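Local coordinates for protein methanogen homoaconitase large subunit (Methanocaldococcus jannaschii, PDB 4KP2) that forms the large subunit of a [4Fe-4S] hydro-lyase that interconverts (R)-homocitrate and homoisocitrate by way of cis-homoaconitate, at residues Lys76-Asn84 with Gly117-Tyr127. Sequence-based numbering, arbitrary orientation.
Sequences KIVVAFDHN and GICHQILAENY
Strand 77-80 runs over helix 119-126 with their axes 8.9 Å apart and 134° between their directions, pairing Val78 with Leu123 and Ala80 with Cys119. Val78 works with both branches. Val78 CG1, anti to the backbone N (chi1 176°), meets Leu123 CD1 at 3.7 Å, while Val78 CG2 sits squarely over one face of the Tyr127 ring, a CH-pi contact 3.8 Å from the centroid and 8° off the normal. Tyr127 sends its hydroxyl on to His112. Next along the strand, Ala80 CB touches Ile122 CD1 at 3.9 Å and also rests against Cys119 CA. This is strand-on-helix packing in an alpha-beta-alpha sandwich of the aconitase family: strand 77-80 lies inside a parallel sheet between strands 49-53 and 111-112, helix 119-126 lines one face, and Val79 turns to helix 90-106 on the other. Just past the strand, Asp82 reaches the start of the helix, where Asp82 OD2 accepts a nearly straight hydrogen bond from Cys119 N at 3.0 Å, the amide approaching from well above the carboxylate plane. Asp82 OD2 also lies 3.4 Å from Ile118 CG2. Asp82 OD1 takes His83 ND1 at 2.8 Å, in the plane of the imidazole, so both carboxylate oxygens are held. Replacing Asp82 with alanine takes the carboxylate away, which is likely to leave the Cys119 amide without this acceptor and the His83 ring freer to turn. This end of the contact borders the predicted [4Fe-4S] site, with Asp82 and Ile118 each about 4 Å, side chain to side chain, from the predicted ligands Cys383 and Cys323 respectively.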
loop_
_atom_site.group_PDB
_atom_site.type_symbol
_atom_site.label_atom_id
_atom_site.label_comp_id
_atom_site.label_asym_id
_atom_site.label_seq_id
_atom_site.Cartn_x
_atom_site.Cartn_y
_atom_site.Cartn_z
ATOM N N LYS A 76 -10.124 -13.257 -25.843
ATOM C CA LYS A 76 -10.298 -11.839 -26.135
ATOM C C LYS A 76 -10.721 -11.051 -24.898
ATOM O O LYS A 76 -10.939 -9.843 -24.970
ATOM C CB LYS A 76 -11.328 -11.643 -27.249
ATOM C CG LYS A 76 -10.748 -11.550 -28.653
ATOM C CD LYS A 76 -10.185 -12.877 -29.131
ATOM C CE LYS A 76 -9.730 -12.780 -30.579
ATOM N NZ LYS A 76 -10.844 -12.373 -31.481
ATOM N N ILE A 77 -10.837 -11.738 -23.766
ATOM C CA ILE A 77 -11.268 -11.103 -22.524
ATOM C C ILE A 77 -10.116 -10.954 -21.532
ATOM O O ILE A 77 -9.354 -11.894 -21.309
ATOM C CB ILE A 77 -12.410 -11.894 -21.858
ATOM C CG1 ILE A 77 -13.601 -12.013 -22.809
ATOM C CG2 ILE A 77 -12.840 -11.230 -20.559
ATOM C CD1 ILE A 77 -14.738 -12.842 -22.260
ATOM N N VAL A 78 -9.993 -9.768 -20.944
ATOM C CA VAL A 78 -8.944 -9.498 -19.966
ATOM C C VAL A 78 -9.527 -8.991 -18.648
ATOM O O VAL A 78 -10.346 -8.074 -18.634
ATOM C CB VAL A 78 -7.929 -8.466 -20.500
ATOM C CG1 VAL A 78 -6.897 -8.127 -19.433
ATOM C CG2 VAL A 78 -7.250 -8.985 -21.760
ATOM N N VAL A 79 -9.103 -9.595 -17.543
ATOM C CA VAL A 79 -9.532 -9.159 -16.220
ATOM C C VAL A 79 -8.328 -8.791 -15.358
ATOM O O VAL A 79 -7.390 -9.576 -15.223
ATOM C CB VAL A 79 -10.357 -10.245 -15.503
ATOM C CG1 VAL A 79 -10.767 -9.771 -14.117
ATOM C CG2 VAL A 79 -11.581 -10.609 -16.327
ATOM N N ALA A 80 -8.357 -7.595 -14.779
ATOM C CA ALA A 80 -7.250 -7.121 -13.955
ATOM C C ALA A 80 -7.727 -6.347 -12.728
ATOM O O ALA A 80 -8.525 -5.415 -12.839
ATOM C CB ALA A 80 -6.302 -6.270 -14.784
ATOM N N PHE A 81 -7.231 -6.741 -11.560
ATOM C CA PHE A 81 -7.572 -6.065 -10.313
ATOM C C PHE A 81 -6.597 -4.923 -10.065
ATOM O O PHE A 81 -5.382 -5.129 -10.069
ATOM C CB PHE A 81 -7.531 -7.043 -9.136
ATOM C CG PHE A 81 -8.522 -8.169 -9.239
ATOM C CD1 PHE A 81 -9.568 -8.119 -10.148
ATOM C CD2 PHE A 81 -8.410 -9.280 -8.419
ATOM C CE1 PHE A 81 -10.476 -9.155 -10.240
ATOM C CE2 PHE A 81 -9.317 -10.318 -8.506
ATOM C CZ PHE A 81 -10.350 -10.256 -9.416
ATOM N N ASP A 82 -7.123 -3.723 -9.843
ATOM C CA ASP A 82 -6.268 -2.556 -9.661
ATOM C C ASP A 82 -6.912 -1.466 -8.807
ATOM O O ASP A 82 -6.222 -0.752 -8.081
ATOM C CB ASP A 82 -5.858 -1.981 -11.018
ATOM C CG ASP A 82 -7.044 -1.473 -11.817
ATOM O OD1 ASP A 82 -8.152 -2.026 -11.660
ATOM O OD2 ASP A 82 -6.865 -0.518 -12.602
ATOM N N HIS A 83 -8.231 -1.337 -8.900
ATOM C CA HIS A 83 -8.946 -0.273 -8.204
ATOM C C HIS A 83 -8.903 -0.418 -6.685
ATOM O O HIS A 83 -8.699 0.561 -5.967
ATOM C CB HIS A 83 -10.399 -0.203 -8.679
ATOM C CG HIS A 83 -10.573 0.507 -9.984
ATOM N ND1 HIS A 83 -9.895 0.145 -11.128
ATOM C CD2 HIS A 83 -11.351 1.561 -10.326
ATOM C CE1 HIS A 83 -10.247 0.945 -12.118
ATOM N NE2 HIS A 83 -11.130 1.814 -11.658
ATOM N N ASN A 84 -9.100 -1.640 -6.201
ATOM C CA ASN A 84 -9.165 -1.890 -4.766
ATOM C C ASN A 84 -8.186 -2.969 -4.321
ATOM O O ASN A 84 -8.589 -3.999 -3.779
ATOM C CB ASN A 84 -10.588 -2.281 -4.364
ATOM C CG ASN A 84 -11.617 -1.244 -4.776
ATOM O OD1 ASN A 84 -11.936 -0.333 -4.013
ATOM N ND2 ASN A 84 -12.141 -1.379 -5.990
ATOM N N GLY A 117 -0.884 -4.514 -11.666
ATOM C CA GLY A 117 -0.875 -3.140 -12.129
ATOM C C GLY A 117 -2.226 -2.646 -12.606
ATOM O O GLY A 117 -3.215 -3.381 -12.581
ATOM N N ILE A 118 -2.261 -1.389 -13.038
ATOM C CA ILE A 118 -3.481 -0.771 -13.539
ATOM C C ILE A 118 -3.970 -1.497 -14.789
ATOM O O ILE A 118 -3.168 -1.928 -15.617
ATOM C CB ILE A 118 -3.259 0.723 -13.852
ATOM C CG1 ILE A 118 -2.654 1.431 -12.639
ATOM C CG2 ILE A 118 -4.561 1.396 -14.260
ATOM C CD1 ILE A 118 -2.382 2.895 -12.865
ATOM N N CYS A 119 -5.287 -1.635 -14.904
ATOM C CA CYS A 119 -5.915 -2.345 -16.013
ATOM C C CYS A 119 -5.483 -1.822 -17.381
ATOM O O CYS A 119 -5.176 -2.601 -18.282
ATOM C CB CYS A 119 -7.436 -2.266 -15.889
ATOM S SG CYS A 119 -8.095 -0.579 -15.894
ATOM N N HIS A 120 -5.465 -0.502 -17.531
ATOM C CA HIS A 120 -5.091 0.109 -18.800
ATOM C C HIS A 120 -3.602 -0.047 -19.082
ATOM O O HIS A 120 -3.193 -0.198 -20.232
ATOM C CB HIS A 120 -5.476 1.588 -18.817
ATOM C CG HIS A 120 -6.950 1.827 -18.695
ATOM N ND1 HIS A 120 -7.885 1.000 -19.272
ATOM C CD2 HIS A 120 -7.643 2.798 -18.056
ATOM C CE1 HIS A 120 -9.098 1.451 -18.997
ATOM N NE2 HIS A 120 -8.978 2.540 -18.261
ATOM N N GLN A 121 -2.794 -0.008 -18.027
ATOM C CA GLN A 121 -1.352 -0.159 -18.170
ATOM C C GLN A 121 -0.993 -1.583 -18.582
ATOM O O GLN A 121 -0.142 -1.792 -19.444
ATOM C CB GLN A 121 -0.639 0.214 -16.870
ATOM C CG GLN A 121 0.877 0.176 -16.966
ATOM C CD GLN A 121 1.430 1.197 -17.941
ATOM O OE1 GLN A 121 0.834 2.252 -18.162
ATOM N NE2 GLN A 121 2.578 0.887 -18.535
ATOM N N ILE A 122 -1.647 -2.557 -17.955
ATOM C CA ILE A 122 -1.458 -3.961 -18.302
ATOM C C ILE A 122 -1.891 -4.211 -19.741
ATOM O O ILE A 122 -1.215 -4.909 -20.499
ATOM C CB ILE A 122 -2.264 -4.883 -17.365
ATOM C CG1 ILE A 122 -1.708 -4.816 -15.943
ATOM C CG2 ILE A 122 -2.245 -6.319 -17.869
ATOM C CD1 ILE A 122 -2.464 -5.675 -14.956
ATOM N N LEU A 123 -3.022 -3.618 -20.111
ATOM C CA LEU A 123 -3.581 -3.776 -21.447
ATOM C C LEU A 123 -2.637 -3.210 -22.503
ATOM O O LEU A 123 -2.546 -3.730 -23.615
ATOM C CB LEU A 123 -4.941 -3.080 -21.531
ATOM C CG LEU A 123 -6.076 -3.837 -22.219
ATOM C CD1 LEU A 123 -6.277 -5.190 -21.562
ATOM C CD2 LEU A 123 -7.359 -3.024 -22.167
ATOM N N ALA A 124 -1.932 -2.142 -22.145
ATOM C CA ALA A 124 -0.988 -1.504 -23.052
ATOM C C ALA A 124 0.333 -2.261 -23.100
ATOM O O ALA A 124 1.090 -2.149 -24.065
ATOM C CB ALA A 124 -0.753 -0.060 -22.640
ATOM N N GLU A 125 0.604 -3.035 -22.056
ATOM C CA GLU A 125 1.880 -3.730 -21.937
ATOM C C GLU A 125 1.911 -5.094 -22.615
ATOM O O GLU A 125 2.987 -5.650 -22.825
ATOM C CB GLU A 125 2.272 -3.892 -20.467
ATOM C CG GLU A 125 2.870 -2.652 -19.835
ATOM C CD GLU A 125 3.269 -2.878 -18.391
ATOM O OE1 GLU A 125 3.126 -4.020 -17.904
ATOM O OE2 GLU A 125 3.725 -1.913 -17.742
ATOM N N ASN A 126 0.745 -5.638 -22.956
ATOM C CA ASN A 126 0.704 -7.009 -23.457
ATOM C C ASN A 126 -0.535 -7.396 -24.265
ATOM O O ASN A 126 -0.764 -8.580 -24.514
ATOM C CB ASN A 126 0.885 -7.988 -22.290
ATOM C CG ASN A 126 1.544 -9.287 -22.711
ATOM O OD1 ASN A 126 0.870 -10.285 -22.965
ATOM N ND2 ASN A 126 2.869 -9.280 -22.788
ATOM N N TYR A 127 -1.333 -6.420 -24.687
ATOM C CA TYR A 127 -2.571 -6.748 -25.394
ATOM C C TYR A 127 -2.914 -5.847 -26.580
ATOM O O TYR A 127 -3.018 -6.321 -27.712
ATOM C CB TYR A 127 -3.749 -6.797 -24.417
ATOM C CG TYR A 127 -3.636 -7.889 -23.378
ATOM C CD1 TYR A 127 -3.870 -9.216 -23.712
ATOM C CD2 TYR A 127 -3.297 -7.593 -22.065
ATOM C CE1 TYR A 127 -3.768 -10.218 -22.767
ATOM C CE2 TYR A 127 -3.194 -8.589 -21.113
ATOM C CZ TYR A 127 -3.430 -9.900 -21.471
ATOM O OH TYR A 127 -3.329 -10.898 -20.528
#